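Local coordinates for protein sulfotransferase (Alicyclobacillus acidocaldarius subsp. acidocaldarius, PDB 3RNL) that probably transfers sulfuryl groups to an acceptor, has an alpha-beta-alpha sandwich fold and binds magnesium, at residues F45-F50 and L64-D69; K184-E189 and R200-F205; D194-V199 and D211-T216. One frame throughout, in Å; residues are numbered along the deposited sequence.

Interaction 1: residues F45-F50 and L64-D69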
loop_
_atom_site.group_PDB
_atom_site.type_symbol
_atom_site.label_atom_id
_atom_site.label_comp_id
_atom_site.label_asym_id
_atom_site.label_seq_id
_atom_site.Cartn_x
_atom_site.Cartn_y
_atom_site.Cartn_z
ATOM N N PHE A 45 -2.513 -2.706 -12.647
ATOM C CA PHE A 45 -2.357 -1.316 -13.101
ATOM C C PHE A 45 -0.926 -0.789 -13.009
ATOM O O PHE A 45 -0.645 0.323 -13.454
ATOM C CB PHE A 45 -3.348 -0.402 -12.364
ATOM C CG PHE A 45 -4.776 -0.657 -12.760
ATOM C CD1 PHE A 45 -5.229 -0.255 -14.008
ATOM C CD2 PHE A 45 -5.641 -1.341 -11.919
ATOM C CE1 PHE A 45 -6.547 -0.494 -14.403
ATOM C CE2 PHE A 45 -6.947 -1.602 -12.313
ATOM C CZ PHE A 45 -7.396 -1.176 -13.559
ATOM N N SER A 46 -0.043 -1.555 -12.362
ATOM C CA SER A 46 1.381 -1.211 -12.293
ATOM C C SER A 46 2.310 -1.876 -13.310
ATOM O O SER A 46 3.459 -1.472 -13.454
ATOM C CB SER A 46 1.897 -1.499 -10.875
ATOM O OG SER A 46 1.273 -0.598 -9.971
ATOM N N ILE A 47 1.817 -2.881 -14.023
ATOM C CA ILE A 47 2.715 -3.730 -14.829
ATOM C C ILE A 47 3.618 -2.936 -15.784
ATOM O O ILE A 47 4.812 -3.221 -15.902
ATOM C CB ILE A 47 1.943 -4.809 -15.626
ATOM C CG1 ILE A 47 1.079 -5.671 -14.700
ATOM C CG2 ILE A 47 2.904 -5.676 -16.454
ATOM C CD1 ILE A 47 1.828 -6.374 -13.601
ATOM N N PRO A 48 3.066 -1.937 -16.487
ATOM C CA PRO A 48 3.953 -1.230 -17.420
ATOM C C PRO A 48 5.130 -0.491 -16.776
ATOM O O PRO A 48 6.071 -0.132 -17.491
ATOM C CB PRO A 48 3.009 -0.247 -18.132
ATOM C CG PRO A 48 1.644 -0.908 -18.006
ATOM C CD PRO A 48 1.663 -1.503 -16.628
ATOM N N ASP A 49 5.081 -0.256 -15.466
ATOM C CA ASP A 49 6.190 0.396 -14.764
ATOM C C ASP A 49 7.228 -0.612 -14.255
ATOM O O ASP A 49 8.277 -0.213 -13.745
ATOM C CB ASP A 49 5.658 1.181 -13.555
ATOM C CG ASP A 49 4.850 2.406 -13.953
ATOM O OD1 ASP A 49 5.176 3.037 -14.989
ATOM O OD2 ASP A 49 3.883 2.729 -13.235
ATOM N N PHE A 50 6.920 -1.906 -14.353
ATOM C CA PHE A 50 7.807 -2.944 -13.835
ATOM C C PHE A 50 9.061 -3.015 -14.694
ATOM O O PHE A 50 9.008 -2.737 -15.885
ATOM C CB PHE A 50 7.165 -4.334 -13.927
ATOM C CG PHE A 50 6.192 -4.667 -12.823
ATOM C CD1 PHE A 50 5.726 -3.707 -11.941
ATOM C CD2 PHE A 50 5.760 -5.981 -12.677
ATOM C CE1 PHE A 50 4.819 -4.062 -10.927
ATOM C CE2 PHE A 50 4.864 -6.343 -11.685
ATOM C CZ PHE A 50 4.397 -5.388 -10.803
ATOM N N LEU A 64 5.839 -13.917 -11.168
ATOM C CA LEU A 64 4.914 -15.015 -11.461
ATOM C C LEU A 64 3.452 -14.916 -11.049
ATOM O O LEU A 64 2.600 -15.551 -11.684
ATOM C CB LEU A 64 5.510 -16.339 -10.981
ATOM C CG LEU A 64 6.902 -16.616 -11.549
ATOM C CD1 LEU A 64 7.456 -17.933 -11.013
ATOM C CD2 LEU A 64 6.852 -16.632 -13.073
ATOM N N TYR A 65 3.178 -14.248 -9.925
ATOM C CA TYR A 65 1.805 -14.237 -9.391
ATOM C C TYR A 65 1.035 -12.982 -9.756
ATOM O O TYR A 65 -0.155 -12.887 -9.482
ATOM C CB TYR A 65 1.770 -14.385 -7.857
ATOM C CG TYR A 65 2.641 -15.487 -7.292
ATOM C CD1 TYR A 65 3.021 -16.577 -8.069
ATOM C CD2 TYR A 65 3.096 -15.416 -5.982
ATOM C CE1 TYR A 65 3.848 -17.577 -7.537
ATOM C CE2 TYR A 65 3.906 -16.398 -5.450
ATOM C CZ TYR A 65 4.278 -17.468 -6.227
ATOM O OH TYR A 65 5.103 -18.414 -5.666
ATOM N N THR A 66 1.707 -12.025 -10.384
ATOM C CA THR A 66 1.043 -10.805 -10.811
ATOM C C THR A 66 0.199 -11.116 -12.046
ATOM O O THR A 66 0.474 -12.075 -12.787
ATOM C CB THR A 66 2.072 -9.687 -11.109
ATOM O OG1 THR A 66 3.185 -10.240 -11.821
ATOM C CG2 THR A 66 2.614 -9.095 -9.800
ATOM N N ILE A 67 -0.847 -10.321 -12.247
ATOM C CA ILE A 67 -1.795 -10.546 -13.328
ATOM C C ILE A 67 -1.618 -9.452 -14.367
ATOM O O ILE A 67 -1.756 -8.271 -14.063
ATOM C CB ILE A 67 -3.232 -10.589 -12.807
ATOM C CG1 ILE A 67 -3.379 -11.816 -11.891
ATOM C CG2 ILE A 67 -4.220 -10.683 -13.985
ATOM C CD1 ILE A 67 -4.744 -11.999 -11.299
ATOM N N ARG A 68 -1.151 -9.852 -15.542
ATOM C CA ARG A 68 -0.885 -8.915 -16.625
ATOM C C ARG A 68 -1.906 -8.850 -17.748
ATOM O O ARG A 68 -1.846 -7.953 -18.587
ATOM C CB ARG A 68 0.495 -9.239 -17.190
ATOM C CG ARG A 68 1.525 -9.308 -16.064
ATOM C CD ARG A 68 2.862 -9.886 -16.504
ATOM N NE ARG A 68 3.738 -9.991 -15.344
ATOM C CZ ARG A 68 4.909 -9.378 -15.212
ATOM N NH1 ARG A 68 5.387 -8.620 -16.193
ATOM N NH2 ARG A 68 5.609 -9.541 -14.093
ATOM N N ASP A 69 -2.869 -9.761 -17.722
ATOM C CA ASP A 69 -3.836 -9.896 -18.803
ATOM C C ASP A 69 -5.158 -9.313 -18.348
ATOM O O ASP A 69 -5.643 -9.633 -17.267
ATOM C CB ASP A 69 -4.010 -11.372 -19.165
ATOM C CG ASP A 69 -5.147 -11.610 -20.152
ATOM O OD1 ASP A 69 -5.001 -11.240 -21.335
ATOM O OD2 ASP A 69 -6.181 -12.185 -19.748
#
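I47 packs on the aliphatic arm and guanidinium of R68, the two side chains crossing at about a right angle. CG1 of I47 is anti to its carbonyl carbon (chi1 -56°) and lies 3.9 Å from R68 CG; chi2 (-58°) then turns CD1 toward the arginine, 3.8 Å from R68 CG and over one face of the guanidinium, while CG2 comes within 3.9 Å of R68 NH1. Isoleucine suits the place because both its branches lie against one side of an arginine arm extended from CG to NE. F50 and T66 form the second apolar pair, meeting tip to tip, with the threonine methyl CG2 4.0 Å from F50 CE2 at the edge of the ring.

Both segments belong to the irregular connection that follows strand 34-35, at the surface of the parallel-sheet alpha-beta-alpha sandwich; helix 60-64 lies between them, and D69 caps the start of helix 70-75. The 3-10 turn at 47-49, with F50 N bonded to I47 O at 2.9 Å, brings I47 and F50 to the same side.

The polar groups make no hydrogen bond across the contact. R68 NH2 lies at the edge of the F50 ring, in its plane and 3.8 Å from CD2; the ring and guanidinium planes are 75° apart. The same NH2 gives a weak bond of 3.4 Å to T66 OG1, whose stronger partner is the carbonyl of M62, so threonine serves with both methyl and hydroxyl. I67 O is covered by I47 CG1 at 3.9 Å and has no polar partner in the model.

Interaction 2: residues K184-E189 and R200-F205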
loop_
_atom_site.group_PDB
_atom_site.type_symbol
_atom_site.label_atom_id
_atom_site.label_comp_id
_atom_site.label_asym_id
_atom_site.label_seq_id
_atom_site.Cartn_x
_atom_site.Cartn_y
_atom_site.Cartn_z
ATOM N N LYS A 184 -8.762 8.677 0.215
ATOM C CA LYS A 184 -8.768 8.747 1.673
ATOM C C LYS A 184 -7.459 8.184 2.181
ATOM O O LYS A 184 -7.071 7.080 1.799
ATOM C CB LYS A 184 -9.937 7.948 2.252
ATOM C CG LYS A 184 -9.969 7.958 3.787
ATOM C CD LYS A 184 -11.207 7.253 4.309
ATOM C CE LYS A 184 -11.218 7.188 5.837
ATOM N NZ LYS A 184 -11.400 8.549 6.421
ATOM N N VAL A 185 -6.773 8.953 3.023
ATOM C CA VAL A 185 -5.485 8.511 3.568
ATOM C C VAL A 185 -5.690 8.174 5.029
ATOM O O VAL A 185 -6.256 8.978 5.763
ATOM C CB VAL A 185 -4.447 9.638 3.457
ATOM C CG1 VAL A 185 -3.114 9.228 4.129
ATOM C CG2 VAL A 185 -4.235 10.003 1.999
ATOM N N ILE A 186 -5.251 6.988 5.439
ATOM C CA ILE A 186 -5.391 6.530 6.822
ATOM C C ILE A 186 -4.010 6.346 7.412
ATOM O O ILE A 186 -3.096 5.921 6.714
ATOM C CB ILE A 186 -6.059 5.152 6.868
ATOM C CG1 ILE A 186 -7.433 5.192 6.212
ATOM C CG2 ILE A 186 -6.190 4.652 8.302
ATOM C CD1 ILE A 186 -7.922 3.800 5.874
ATOM N N LEU A 187 -3.849 6.686 8.688
ATOM C CA LEU A 187 -2.575 6.430 9.369
ATOM C C LEU A 187 -2.608 5.101 10.119
ATOM O O LEU A 187 -3.569 4.778 10.816
ATOM C CB LEU A 187 -2.240 7.559 10.344
ATOM C CG LEU A 187 -2.206 8.951 9.720
ATOM C CD1 LEU A 187 -1.790 9.985 10.764
ATOM C CD2 LEU A 187 -1.260 8.977 8.500
ATOM N N PHE A 188 -1.541 4.330 9.973
ATOM C CA PHE A 188 -1.453 3.020 10.605
ATOM C C PHE A 188 -1.679 3.102 12.117
ATOM O O PHE A 188 -2.341 2.251 12.725
ATOM C CB PHE A 188 -0.077 2.422 10.309
ATOM C CG PHE A 188 0.217 1.181 11.083
ATOM C CD1 PHE A 188 -0.289 -0.040 10.671
ATOM C CD2 PHE A 188 0.980 1.235 12.231
ATOM C CE1 PHE A 188 -0.024 -1.191 11.392
ATOM C CE2 PHE A 188 1.253 0.088 12.958
ATOM C CZ PHE A 188 0.749 -1.125 12.537
ATOM N N GLU A 189 -1.131 4.140 12.721
ATOM C CA GLU A 189 -1.209 4.300 14.166
ATOM C C GLU A 189 -2.674 4.476 14.663
ATOM O O GLU A 189 -3.062 3.947 15.719
ATOM C CB GLU A 189 -0.269 5.447 14.575
ATOM C CG GLU A 189 1.250 5.213 14.204
ATOM C CD GLU A 189 1.671 5.460 12.707
ATOM O OE1 GLU A 189 0.910 6.080 11.906
ATOM O OE2 GLU A 189 2.814 5.034 12.340
ATOM N N ARG A 200 -15.166 1.774 9.989
ATOM C CA ARG A 200 -16.429 2.482 9.783
ATOM C C ARG A 200 -16.258 3.772 8.973
ATOM O O ARG A 200 -17.126 4.119 8.173
ATOM C CB ARG A 200 -17.100 2.786 11.125
ATOM C CG ARG A 200 -17.693 1.556 11.764
ATOM C CD ARG A 200 -18.113 1.860 13.198
ATOM N NE ARG A 200 -19.031 0.857 13.711
ATOM C CZ ARG A 200 -19.508 0.859 14.952
ATOM N NH1 ARG A 200 -19.136 1.804 15.805
ATOM N NH2 ARG A 200 -20.358 -0.083 15.339
ATOM N N ASP A 201 -15.157 4.486 9.198
ATOM C CA ASP A 201 -14.836 5.670 8.390
ATOM C C ASP A 201 -14.686 5.277 6.917
ATOM O O ASP A 201 -15.140 5.999 6.016
ATOM C CB ASP A 201 -13.528 6.325 8.850
ATOM C CG ASP A 201 -13.619 6.955 10.231
ATOM O OD1 ASP A 201 -14.742 7.185 10.734
ATOM O OD2 ASP A 201 -12.542 7.233 10.819
ATOM N N CYS A 202 -14.048 4.136 6.664
ATOM C CA CYS A 202 -13.896 3.673 5.277
ATOM C C CYS A 202 -15.243 3.322 4.676
ATOM O O CYS A 202 -15.480 3.556 3.499
ATOM C CB CYS A 202 -12.968 2.462 5.173
ATOM S SG CYS A 202 -11.258 2.841 5.558
ATOM N N CYS A 203 -16.136 2.748 5.477
ATOM C CA CYS A 203 -17.476 2.478 4.985
ATOM C C CYS A 203 -18.179 3.762 4.537
ATOM O O CYS A 203 -18.810 3.801 3.478
ATOM C CB CYS A 203 -18.312 1.776 6.055
ATOM S SG CYS A 203 -17.691 0.100 6.448
ATOM N N ALA A 204 -18.090 4.801 5.354
ATOM C CA ALA A 204 -18.683 6.094 4.995
ATOM C C ALA A 204 -18.081 6.620 3.678
ATOM O O ALA A 204 -18.798 7.093 2.783
ATOM C CB ALA A 204 -18.475 7.097 6.123
ATOM N N PHE A 205 -16.762 6.540 3.572
ATOM C CA PHE A 205 -16.053 6.948 2.346
ATOM C C PHE A 205 -16.553 6.174 1.119
ATOM O O PHE A 205 -16.796 6.764 0.048
ATOM C CB PHE A 205 -14.555 6.730 2.548
ATOM C CG PHE A 205 -13.713 6.993 1.321
ATOM C CD1 PHE A 205 -13.676 8.255 0.742
ATOM C CD2 PHE A 205 -12.926 5.985 0.781
ATOM C CE1 PHE A 205 -12.866 8.501 -0.384
ATOM C CE2 PHE A 205 -12.098 6.226 -0.338
ATOM C CZ PHE A 205 -12.092 7.482 -0.920
#
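K184 lies across the face of the F205 ring, the two side chains sliding past each other in opposite directions. Its CB stands over the ring centre, 3.7 Å from the centroid and 6° off the normal, a nearly ideal CH-pi contact. CG is anti to the backbone N (chi1 178°), and the chain stays extended as far as CE before turning to place NZ; CD reaches the base of the phenylalanine, 3.8 Å from F205 CB. A long aliphatic arm suits this place: it covers the ring and then passes on to D201, crossing that side chain at about a right angle with CE 3.9 Å from D201 CB. Deeper in, I186 CD1 meets C202 SG at 3.5 Å, where the small cysteine side chain fits against the isoleucine methyl.

Strand 184-187 and the helical segment 200-205 run antiparallel, 177° between their directions and 10.5 Å between axes, as helix 195-206 packs back over the edge strand of the parallel sheet. L113 of the neighbouring strand also touches K184, C202 and F205.

The lysine ammonium and the carboxylate do not pair: NZ is 4.7 Å from D201 OD2 and bonds to a glycerol, probably from the crystallisation liquor, while D201 OD1 accepts from Q197. Contact here rests on methylenes, a methyl, a ring and a sulfur, and the opposite charges may add a weak longer-range attraction.

Interaction 3: residues D194-V199 and D211-T216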
loop_
_atom_site.group_PDB
_atom_site.type_symbol
_atom_site.label_atom_id
_atom_site.label_comp_id
_atom_site.label_asym_id
_atom_site.label_seq_id
_atom_site.Cartn_x
_atom_site.Cartn_y
_atom_site.Cartn_z
ATOM N N ASP A 194 -7.762 2.069 16.988
ATOM C CA ASP A 194 -9.206 1.879 16.912
ATOM C C ASP A 194 -9.616 1.362 15.538
ATOM O O ASP A 194 -10.158 2.121 14.738
ATOM C CB ASP A 194 -9.900 3.211 17.183
ATOM C CG ASP A 194 -11.368 3.055 17.505
ATOM O OD1 ASP A 194 -11.970 2.011 17.152
ATOM O OD2 ASP A 194 -11.922 3.995 18.112
ATOM N N PRO A 195 -9.340 0.079 15.251
ATOM C CA PRO A 195 -9.643 -0.445 13.915
ATOM C C PRO A 195 -11.125 -0.368 13.567
ATOM O O PRO A 195 -11.456 -0.159 12.398
ATOM C CB PRO A 195 -9.184 -1.913 13.995
ATOM C CG PRO A 195 -9.020 -2.200 15.472
ATOM C CD PRO A 195 -8.608 -0.900 16.076
ATOM N N VAL A 196 -12.010 -0.541 14.549
ATOM C CA VAL A 196 -13.437 -0.476 14.240
ATOM C C VAL A 196 -13.809 0.913 13.726
ATOM O O VAL A 196 -14.543 1.042 12.747
ATOM C CB VAL A 196 -14.323 -0.853 15.449
ATOM C CG1 VAL A 196 -15.779 -0.556 15.142
ATOM C CG2 VAL A 196 -14.133 -2.327 15.799
ATOM N N GLN A 197 -13.292 1.953 14.373
ATOM C CA GLN A 197 -13.616 3.315 13.951
ATOM C C GLN A 197 -13.079 3.581 12.552
ATOM O O GLN A 197 -13.757 4.175 11.705
ATOM C CB GLN A 197 -13.034 4.344 14.921
ATOM C CG GLN A 197 -13.407 5.775 14.557
ATOM C CD GLN A 197 -14.901 6.003 14.649
ATOM O OE1 GLN A 197 -15.499 5.814 15.704
ATOM N NE2 GLN A 197 -15.518 6.378 13.534
ATOM N N VAL A 198 -11.843 3.158 12.309
ATOM C CA VAL A 198 -11.242 3.382 10.999
ATOM C C VAL A 198 -11.999 2.619 9.915
ATOM O O VAL A 198 -12.277 3.153 8.846
ATOM C CB VAL A 198 -9.745 3.014 10.976
ATOM C CG1 VAL A 198 -9.195 3.083 9.541
ATOM C CG2 VAL A 198 -8.966 3.943 11.896
ATOM N N VAL A 199 -12.353 1.367 10.184
ATOM C CA VAL A 199 -13.152 0.616 9.223
ATOM C C VAL A 199 -14.496 1.297 8.941
ATOM O O VAL A 199 -14.928 1.389 7.795
ATOM C CB VAL A 199 -13.378 -0.825 9.707
ATOM C CG1 VAL A 199 -14.464 -1.506 8.885
ATOM C CG2 VAL A 199 -12.046 -1.594 9.633
ATOM N N ASP A 211 -23.293 0.886 9.829
ATOM C CA ASP A 211 -23.633 0.149 11.024
ATOM C C ASP A 211 -23.112 -1.228 10.681
ATOM O O ASP A 211 -23.827 -2.113 10.210
ATOM C CB ASP A 211 -25.162 0.132 11.112
ATOM C CG ASP A 211 -25.689 -0.682 12.283
ATOM O OD1 ASP A 211 -25.013 -0.761 13.328
ATOM O OD2 ASP A 211 -26.805 -1.232 12.153
ATOM N N PHE A 212 -21.868 -1.425 11.095
ATOM C CA PHE A 212 -21.132 -2.639 10.828
ATOM C C PHE A 212 -20.084 -2.696 11.909
ATOM O O PHE A 212 -19.458 -1.677 12.204
ATOM C CB PHE A 212 -20.489 -2.519 9.439
ATOM C CG PHE A 212 -19.420 -3.545 9.155
ATOM C CD1 PHE A 212 -19.723 -4.892 9.142
ATOM C CD2 PHE A 212 -18.120 -3.146 8.852
ATOM C CE1 PHE A 212 -18.739 -5.837 8.870
ATOM C CE2 PHE A 212 -17.134 -4.080 8.576
ATOM C CZ PHE A 212 -17.446 -5.433 8.591
ATOM N N VAL A 213 -19.854 -3.867 12.483
ATOM C CA VAL A 213 -18.685 -4.075 13.325
ATOM C C VAL A 213 -17.844 -5.206 12.772
ATOM O O VAL A 213 -18.298 -6.351 12.781
ATOM C CB VAL A 213 -19.073 -4.388 14.777
ATOM C CG1 VAL A 213 -17.823 -4.564 15.622
ATOM C CG2 VAL A 213 -19.940 -3.275 15.334
ATOM N N PRO A 214 -16.617 -4.917 12.320
ATOM C CA PRO A 214 -15.822 -6.051 11.851
ATOM C C PRO A 214 -15.412 -6.937 13.019
ATOM O O PRO A 214 -15.334 -6.474 14.163
ATOM C CB PRO A 214 -14.590 -5.379 11.240
ATOM C CG PRO A 214 -14.461 -4.099 11.992
ATOM C CD PRO A 214 -15.879 -3.645 12.231
ATOM N N ASP A 215 -15.124 -8.198 12.721
ATOM C CA ASP A 215 -14.599 -9.111 13.723
ATOM C C ASP A 215 -13.080 -8.994 13.646
ATOM O O ASP A 215 -12.460 -9.361 12.649
ATOM C CB ASP A 215 -15.047 -10.531 13.400
ATOM C CG ASP A 215 -14.344 -11.579 14.243
ATOM O OD1 ASP A 215 -13.577 -11.215 15.161
ATOM O OD2 ASP A 215 -14.577 -12.777 13.981
ATOM N N THR A 216 -12.493 -8.434 14.697
ATOM C CA THR A 216 -11.064 -8.130 14.717
ATOM C C THR A 216 -10.242 -9.212 15.415
ATOM O O THR A 216 -9.030 -9.059 15.596
ATOM C CB THR A 216 -10.785 -6.753 15.344
ATOM O OG1 THR A 216 -11.277 -6.728 16.690
ATOM C CG2 THR A 216 -11.467 -5.657 14.529
#
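V196 and V213 mark the closest backbone approach, with CA atoms 6.4 Å apart, where the first turns of helix 195-206 face a largely extended segment that follows this helix in the chain. D194 is the N-cap: its OD1 accepts from Q197 N at 3.1 Å, the donor lying above the carboxylate plane (62° out of it). P195 suits the first helical turn, where a missing N-H costs no helical hydrogen bond, while its carbonyl still accepts from V199 N.

No hydrogen bond joins the two segments; the side chains meet through apolar atoms. V199 has CG1 anti to its backbone N (chi1 167°), which sets this methyl at the edge of the F212 ring, 3.7 Å from CE2. The same CG1 touches P214 CG at 4.0 Å, so one methyl serves two partners. A turn earlier, V196 CG2 comes to P214 CD at 4.2 Å and V213 CG1 at 4.3 Å, and P195 CG meets the methyl CG2 of T216 at the outer end. Beta-branched valines have short side chains of limited freedom, which suit the compact, puckered proline ring, and P214 in turn lies against the phenylalanine, its N over the rim of the F212 ring.

Y27 of helix 21-29 packs on V199, P214 and T216, joining this layer of the alpha-beta-alpha sandwich. F212 also meets the ring of H31, which with S29 and I34 forms a magnesium site seen in the crystal; the F212 side chain thus brings one end of this apolar contact next to a metal ligand, about 7 Å from the magnesium ion.

Overall arrangement
Interactions 2 and 3 share helix 195-206 and touch, their centres about 10 Å apart; interaction 1 lies on the opposite side of the chain's centre, about 27 Å from interaction 2 between centres. Interaction 2 sets the later turns of the helix against the edge strand of the sheet, and interaction 3 sets its first turns against the segment that follows it. R200 links the two through a probable hydrogen bond from NE to F212 O. Both are partly buried, whereas interaction 1 is a surface contact between loops. None has a hydrogen bond across it: an arginine at a ring edge marks interaction 1, a lysine over a ring face interaction 2, and methyls and rings interaction 3.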